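Local coordinates for exported protein (Bacteroides fragilis, PDB 4JX0), which is of unknown function but binds magnesium and joins an N-terminal BT_3987-like domain to a C-terminal F5/F8 type C, discoidin-like domain, at residues D177-N183 / A284-K290; R259-P265 / V292-R298. All coordinates share one frame. Numbering follows the deposited sequence.

Contact 1 of 2, residues D177-N183 / A284-K290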
loop_
_atom_site.group_PDB
_atom_site.type_symbol
_atom_site.label_atom_id
_atom_site.label_comp_id
_atom_site.label_asym_id
_atom_site.label_seq_id
_atom_site.Cartn_x
_atom_site.Cartn_y
_atom_site.Cartn_z
ATOM N N ASP A 177 4.346 -14.656 -2.037
ATOM C CA ASP A 177 5.552 -14.202 -2.731
ATOM C C ASP A 177 5.833 -15.308 -3.707
ATOM O O ASP A 177 6.771 -16.093 -3.510
ATOM C CB ASP A 177 6.706 -13.941 -1.739
ATOM C CG ASP A 177 8.059 -13.621 -2.334
ATOM O OD1 ASP A 177 8.099 -13.123 -3.487
ATOM O OD2 ASP A 177 9.090 -13.887 -1.654
ATOM N N ASN A 178 4.936 -15.447 -4.708
ATOM C CA ASN A 178 5.007 -16.527 -5.686
ATOM C C ASN A 178 5.110 -16.023 -7.120
ATOM O O ASN A 178 4.802 -16.788 -8.023
ATOM C CB ASN A 178 3.775 -17.427 -5.547
ATOM C CG ASN A 178 3.922 -18.755 -6.224
ATOM O OD1 ASN A 178 4.940 -19.431 -6.075
ATOM N ND2 ASN A 178 2.942 -19.141 -7.024
ATOM N N ILE A 179 5.587 -14.785 -7.354
ATOM C CA ILE A 179 5.759 -14.259 -8.706
ATOM C C ILE A 179 7.222 -13.860 -8.881
ATOM O O ILE A 179 7.724 -13.024 -8.127
ATOM C CB ILE A 179 4.785 -13.086 -8.996
ATOM C CG1 ILE A 179 3.303 -13.559 -9.001
ATOM C CG2 ILE A 179 5.135 -12.383 -10.304
ATOM C CD1 ILE A 179 2.873 -14.482 -10.129
ATOM N N ASP A 180 7.902 -14.472 -9.867
ATOM C CA ASP A 180 9.292 -14.177 -10.201
ATOM C C ASP A 180 9.318 -13.114 -11.310
ATOM O O ASP A 180 8.712 -13.308 -12.370
ATOM C CB ASP A 180 10.031 -15.448 -10.622
ATOM C CG ASP A 180 11.491 -15.214 -10.945
ATOM O OD1 ASP A 180 12.268 -14.908 -10.012
ATOM O OD2 ASP A 180 11.855 -15.310 -12.129
ATOM N N SER A 181 10.022 -11.997 -11.055
ATOM C CA SER A 181 10.116 -10.855 -11.958
ATOM C C SER A 181 11.478 -10.779 -12.700
ATOM O O SER A 181 11.840 -9.712 -13.207
ATOM C CB SER A 181 9.899 -9.578 -11.160
ATOM O OG SER A 181 8.779 -9.687 -10.295
ATOM N N SER A 182 12.205 -11.908 -12.814
ATOM C CA SER A 182 13.491 -11.940 -13.504
ATOM C C SER A 182 13.344 -11.742 -15.013
ATOM O O SER A 182 14.331 -11.414 -15.669
ATOM C CB SER A 182 14.194 -13.265 -13.252
ATOM O OG SER A 182 13.565 -14.309 -13.973
ATOM N N ASN A 183 12.149 -12.030 -15.580
ATOM C CA ASN A 183 11.868 -11.919 -17.010
ATOM C C ASN A 183 12.652 -12.959 -17.838
ATOM O O ASN A 183 12.726 -12.834 -19.060
ATOM C CB ASN A 183 12.143 -10.506 -17.526
ATOM C CG ASN A 183 11.274 -10.135 -18.690
ATOM O OD1 ASN A 183 10.054 -10.214 -18.604
ATOM N ND2 ASN A 183 11.874 -9.754 -19.815
ATOM N N ALA A 284 7.275 -9.863 -22.043
ATOM C CA ALA A 284 7.229 -9.941 -20.584
ATOM C C ALA A 284 6.968 -11.380 -20.175
ATOM O O ALA A 284 5.967 -11.944 -20.611
ATOM C CB ALA A 284 6.138 -9.030 -20.039
ATOM N N TYR A 285 7.866 -11.989 -19.379
ATOM C CA TYR A 285 7.713 -13.365 -18.897
ATOM C C TYR A 285 7.353 -13.314 -17.435
ATOM O O TYR A 285 8.193 -12.917 -16.621
ATOM C CB TYR A 285 8.994 -14.190 -19.107
ATOM C CG TYR A 285 9.241 -14.591 -20.542
ATOM C CD1 TYR A 285 8.541 -15.644 -21.122
ATOM C CD2 TYR A 285 10.207 -13.953 -21.308
ATOM C CE1 TYR A 285 8.791 -16.046 -22.435
ATOM C CE2 TYR A 285 10.474 -14.350 -22.617
ATOM C CZ TYR A 285 9.767 -15.398 -23.176
ATOM O OH TYR A 285 9.991 -15.708 -24.491
ATOM N N ILE A 286 6.098 -13.656 -17.096
ATOM C CA ILE A 286 5.610 -13.667 -15.712
ATOM C C ILE A 286 5.667 -15.112 -15.258
ATOM O O ILE A 286 4.993 -15.933 -15.873
ATOM C CB ILE A 286 4.182 -13.068 -15.637
ATOM C CG1 ILE A 286 4.147 -11.681 -16.327
ATOM C CG2 ILE A 286 3.707 -12.994 -14.178
ATOM C CD1 ILE A 286 2.852 -11.062 -16.428
ATOM N N SER A 287 6.495 -15.449 -14.245
ATOM C CA SER A 287 6.662 -16.838 -13.797
ATOM C C SER A 287 6.238 -17.061 -12.372
ATOM O O SER A 287 6.554 -16.256 -11.503
ATOM C CB SER A 287 8.123 -17.264 -13.914
ATOM O OG SER A 287 8.579 -17.289 -15.253
ATOM N N PHE A 288 5.588 -18.205 -12.116
ATOM C CA PHE A 288 5.229 -18.623 -10.773
ATOM C C PHE A 288 6.442 -19.317 -10.154
ATOM O O PHE A 288 6.988 -20.238 -10.774
ATOM C CB PHE A 288 4.019 -19.575 -10.785
ATOM C CG PHE A 288 2.701 -18.925 -11.132
ATOM C CD1 PHE A 288 2.101 -18.028 -10.263
ATOM C CD2 PHE A 288 2.005 -19.295 -12.269
ATOM C CE1 PHE A 288 0.866 -17.453 -10.562
ATOM C CE2 PHE A 288 0.767 -18.720 -12.567
ATOM C CZ PHE A 288 0.205 -17.805 -11.712
ATOM N N LYS A 289 6.874 -18.888 -8.950
ATOM C CA LYS A 289 8.008 -19.509 -8.246
ATOM C C LYS A 289 7.718 -20.986 -7.994
ATOM O O LYS A 289 8.585 -21.838 -8.196
ATOM C CB LYS A 289 8.309 -18.783 -6.933
ATOM C CG LYS A 289 8.970 -17.433 -7.151
ATOM C CD LYS A 289 9.056 -16.614 -5.884
ATOM C CE LYS A 289 10.051 -15.493 -6.042
ATOM N NZ LYS A 289 9.974 -14.512 -4.946
ATOM N N LYS A 290 6.474 -21.275 -7.600
ATOM C CA LYS A 290 5.936 -22.613 -7.407
ATOM C C LYS A 290 4.759 -22.758 -8.364
ATOM O O LYS A 290 3.810 -21.992 -8.206
ATOM C CB LYS A 290 5.493 -22.787 -5.939
ATOM C CG LYS A 290 4.933 -24.165 -5.628
ATOM C CD LYS A 290 4.752 -24.394 -4.138
ATOM C CE LYS A 290 4.337 -25.819 -3.853
ATOM N NZ LYS A 290 4.273 -26.105 -2.394
HETATM O O HOH W 1 10.064 -13.652 -14.851
#

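Contact 2 of 2, residues R259-P265 / V292-R298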
loop_
_atom_site.group_PDB
_atom_site.type_symbol
_atom_site.label_atom_id
_atom_site.label_comp_id
_atom_site.label_asym_id
_atom_site.label_seq_id
_atom_site.Cartn_x
_atom_site.Cartn_y
_atom_site.Cartn_z
ATOM N N ARG A 259 -0.331 -6.881 -10.675
ATOM C CA ARG A 259 -0.749 -7.770 -9.589
ATOM C C ARG A 259 -1.334 -9.027 -10.214
ATOM O O ARG A 259 -2.221 -8.902 -11.057
ATOM C CB ARG A 259 -1.792 -7.036 -8.758
ATOM C CG ARG A 259 -2.219 -7.701 -7.454
ATOM C CD ARG A 259 -3.525 -7.091 -6.982
ATOM N NE ARG A 259 -3.429 -5.624 -6.945
ATOM C CZ ARG A 259 -4.397 -4.760 -7.266
ATOM N NH1 ARG A 259 -5.595 -5.195 -7.640
ATOM N NH2 ARG A 259 -4.179 -3.453 -7.194
ATOM N N VAL A 260 -0.841 -10.227 -9.842
ATOM C CA VAL A 260 -1.312 -11.482 -10.432
ATOM C C VAL A 260 -2.285 -12.198 -9.469
ATOM O O VAL A 260 -1.844 -12.821 -8.494
ATOM C CB VAL A 260 -0.117 -12.401 -10.819
ATOM C CG1 VAL A 260 -0.601 -13.643 -11.565
ATOM C CG2 VAL A 260 0.904 -11.644 -11.655
HETATM N N MSE A 261 -3.603 -12.138 -9.778
HETATM C CA MSE A 261 -4.657 -12.832 -9.014
HETATM C C MSE A 261 -4.874 -14.202 -9.615
HETATM O O MSE A 261 -4.871 -14.321 -10.838
HETATM C CB MSE A 261 -5.987 -12.067 -9.066
HETATM C CG MSE A 261 -5.903 -10.604 -8.687
HETATM SE SE MSE A 261 -5.243 -10.310 -6.894
HETATM C CE MSE A 261 -6.661 -11.145 -5.888
ATOM N N VAL A 262 -5.101 -15.227 -8.794
ATOM C CA VAL A 262 -5.304 -16.588 -9.294
ATOM C C VAL A 262 -6.559 -17.179 -8.688
ATOM O O VAL A 262 -6.653 -17.228 -7.468
ATOM C CB VAL A 262 -4.072 -17.455 -8.959
ATOM C CG1 VAL A 262 -4.278 -18.891 -9.414
ATOM C CG2 VAL A 262 -2.809 -16.872 -9.581
ATOM N N GLU A 263 -7.498 -17.666 -9.537
ATOM C CA GLU A 263 -8.714 -18.333 -9.072
ATOM C C GLU A 263 -8.386 -19.779 -8.861
ATOM O O GLU A 263 -8.094 -20.507 -9.819
ATOM C CB GLU A 263 -9.900 -18.195 -10.040
ATOM C CG GLU A 263 -11.227 -18.555 -9.379
ATOM C CD GLU A 263 -12.435 -18.609 -10.294
ATOM O OE1 GLU A 263 -12.346 -19.258 -11.361
ATOM O OE2 GLU A 263 -13.490 -18.050 -9.917
ATOM N N THR A 264 -8.463 -20.205 -7.606
ATOM C CA THR A 264 -8.158 -21.574 -7.203
ATOM C C THR A 264 -9.316 -22.527 -7.601
ATOM O O THR A 264 -10.397 -22.063 -7.992
ATOM C CB THR A 264 -7.903 -21.573 -5.691
ATOM O OG1 THR A 264 -9.056 -21.032 -5.039
ATOM C CG2 THR A 264 -6.663 -20.757 -5.314
ATOM N N PRO A 265 -9.130 -23.859 -7.496
ATOM C CA PRO A 265 -10.224 -24.777 -7.864
ATOM C C PRO A 265 -11.506 -24.619 -7.025
ATOM O O PRO A 265 -12.586 -24.916 -7.538
ATOM C CB PRO A 265 -9.603 -26.163 -7.652
ATOM C CG PRO A 265 -8.121 -25.942 -7.764
ATOM C CD PRO A 265 -7.925 -24.615 -7.092
ATOM N N VAL A 292 1.167 -23.412 -9.987
ATOM C CA VAL A 292 -0.119 -23.380 -9.286
ATOM C C VAL A 292 -1.259 -23.960 -10.129
ATOM O O VAL A 292 -1.416 -23.598 -11.295
ATOM C CB VAL A 292 -0.457 -21.927 -8.817
ATOM C CG1 VAL A 292 -0.283 -20.896 -9.927
ATOM C CG2 VAL A 292 -1.859 -21.838 -8.220
ATOM N N GLU A 293 -2.092 -24.820 -9.501
ATOM C CA GLU A 293 -3.296 -25.365 -10.142
ATOM C C GLU A 293 -4.361 -24.286 -10.091
ATOM O O GLU A 293 -4.678 -23.796 -9.005
ATOM C CB GLU A 293 -3.805 -26.659 -9.466
ATOM C CG GLU A 293 -3.366 -27.939 -10.155
ATOM C CD GLU A 293 -4.321 -29.105 -9.982
ATOM O OE1 GLU A 293 -4.918 -29.233 -8.887
ATOM O OE2 GLU A 293 -4.470 -29.891 -10.945
ATOM N N CYS A 294 -4.891 -23.893 -11.255
ATOM C CA CYS A 294 -5.885 -22.831 -11.315
ATOM C C CYS A 294 -6.813 -22.994 -12.510
ATOM O O CYS A 294 -6.504 -23.703 -13.469
ATOM C CB CYS A 294 -5.187 -21.474 -11.346
ATOM S SG CYS A 294 -4.029 -21.248 -12.726
ATOM N N THR A 295 -7.960 -22.315 -12.416
ATOM C CA THR A 295 -8.997 -22.275 -13.444
ATOM C C THR A 295 -8.884 -20.975 -14.240
ATOM O O THR A 295 -9.096 -20.986 -15.454
ATOM C CB THR A 295 -10.370 -22.424 -12.788
ATOM O OG1 THR A 295 -10.490 -21.481 -11.718
ATOM C CG2 THR A 295 -10.592 -23.818 -12.254
ATOM N N LYS A 296 -8.573 -19.858 -13.551
ATOM C CA LYS A 296 -8.400 -18.541 -14.157
ATOM C C LYS A 296 -7.244 -17.772 -13.507
ATOM O O LYS A 296 -6.905 -18.014 -12.350
ATOM C CB LYS A 296 -9.677 -17.688 -14.009
ATOM C CG LYS A 296 -10.967 -18.308 -14.488
ATOM C CD LYS A 296 -12.126 -17.347 -14.256
ATOM C CE LYS A 296 -13.470 -17.971 -14.536
ATOM N NZ LYS A 296 -14.570 -17.202 -13.900
ATOM N N VAL A 297 -6.692 -16.800 -14.244
ATOM C CA VAL A 297 -5.638 -15.886 -13.773
ATOM C C VAL A 297 -6.047 -14.486 -14.240
ATOM O O VAL A 297 -6.456 -14.340 -15.389
ATOM C CB VAL A 297 -4.224 -16.285 -14.269
ATOM C CG1 VAL A 297 -3.172 -15.279 -13.808
ATOM C CG2 VAL A 297 -3.865 -17.687 -13.796
ATOM N N ARG A 298 -5.977 -13.477 -13.359
ATOM C CA ARG A 298 -6.390 -12.108 -13.669
ATOM C C ARG A 298 -5.274 -11.126 -13.350
ATOM O O ARG A 298 -4.804 -11.058 -12.213
ATOM C CB ARG A 298 -7.673 -11.739 -12.884
ATOM C CG ARG A 298 -8.221 -10.329 -13.129
ATOM C CD ARG A 298 -9.485 -10.082 -12.329
ATOM N NE ARG A 298 -10.609 -10.861 -12.853
ATOM C CZ ARG A 298 -11.831 -10.896 -12.325
ATOM N NH1 ARG A 298 -12.114 -10.190 -11.233
ATOM N NH2 ARG A 298 -12.782 -11.639 -12.885
#

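Contact 1 of 2, residues D177-N183 / A284-K290
Backbone hydrogen bonds pair the short strand at Ile179 and Asp180 with the strand that runs through Phe288, antiparallel. Asp180 N donates to Ser287 O at 2.8 Å, and Lys289 N donates to Asn178 O at 3.1 Å. Ile179 and Phe288 form the non-hydrogen-bonded pair between these bonds. The CA atoms of this pair also make CA-H...O contacts: Phe288 CA to Asn178 O at 3.3 Å and Ile179 CA to Ser287 O at 3.5 Å.

Side chains take over where the strand pairing stops. Asn178 OD1 accepts from Lys290 N at 2.8 Å, and Asn178 ND2 donates to Lys290 O at 3.2 Å, so one amide grips both polar backbone groups of Lys290. At the other end, Tyr285 N donates to Asn183 OD1 at 2.9 Å. Between Asp180 and Asn183 the loop bows away from the strand, and a water bridges Asp180 O, Asn183 N and Tyr285 O.

One salt bridge lies at the exposed edge, Asp177 OD1 to Lys289 NZ at 2.8 Å.

Apolar contacts fill the inner face. Ile179 CD1 meets Phe288 CE1 at 3.6 Å, and Ile179 CG2 meets Ile286 CG2 at 4.2 Å. Phe275, Val260 and Phe241 add to this cluster.

The short strand adds to the side of strand 283-294 away from strand 235-244, extending one sheet of the beta-sandwich, as in discoidin-like F5/F8 type C domains.

Contact 2 of 2, residues R259-P265 / V292-R298
This is an antiparallel strand pairing that ends at a corner, within the five-stranded sheet of the C-terminal domain. The axes of strands 259-263 and 296-298 approach to 4.7 Å, with their directions 158° apart. Met261, a selenomethionine, and Arg298 form the hydrogen-bonded pair: Met261 N to Arg298 O and Arg298 N to Met261 O are both 2.9 Å. Glu263 N donates to Lys296 O, also at 2.9 Å.

The segment 292-298 turns a corner at Thr295. Strand 292-294 therefore lies at 62° to strand 259-263 and belongs to the other sheet. Such a corner, carrying the chain from one sheet to the other, fits the beta-sandwich of an F5/F8 type C domain. Thr295 N donates to Glu263 O at 3.2 Å. Thr295 OG1 lies 2.9 Å from Glu263 OE1.

Valines face the interior. Val260 CG1 touches Val297 CG1 at 3.8 Å. Val262 CG1 reaches Cys294 CB at 3.4 Å and Val292 CG2 at 4.0 Å, so it packs across the corner. The opposite face is largely polar, Met261 excepted. Glu263 OE1 and Lys296 NZ make a long salt bridge at 4.0 Å. Arg298 NE hydrogen-bonds to Thr229 and its guanidinium makes cation-pi contacts with Trp269 and Tyr227; Arg259 forms a salt bridge with Glu300.

Both contacts use strand 283-294, contact 1 along its N-terminal half and contact 2 at its C-terminal end. Contact 1 belongs to one sheet of the sandwich. Contact 2 lies mainly in the other and includes the corner between them. Their centres are about 14 Å apart. They meet in the core, where Ile179 CD1 lies 3.7 Å from Val260 CB and Phe288 CZ lies 3.8 Å from Val262 CG2. Each is partly buried, with an apolar inner face and polar groups outside. Contact 1 has a short pairing supplemented by asparagine side chains, a water and a close salt bridge. Contact 2 relies more on backbone bonds, and its ion pair is long.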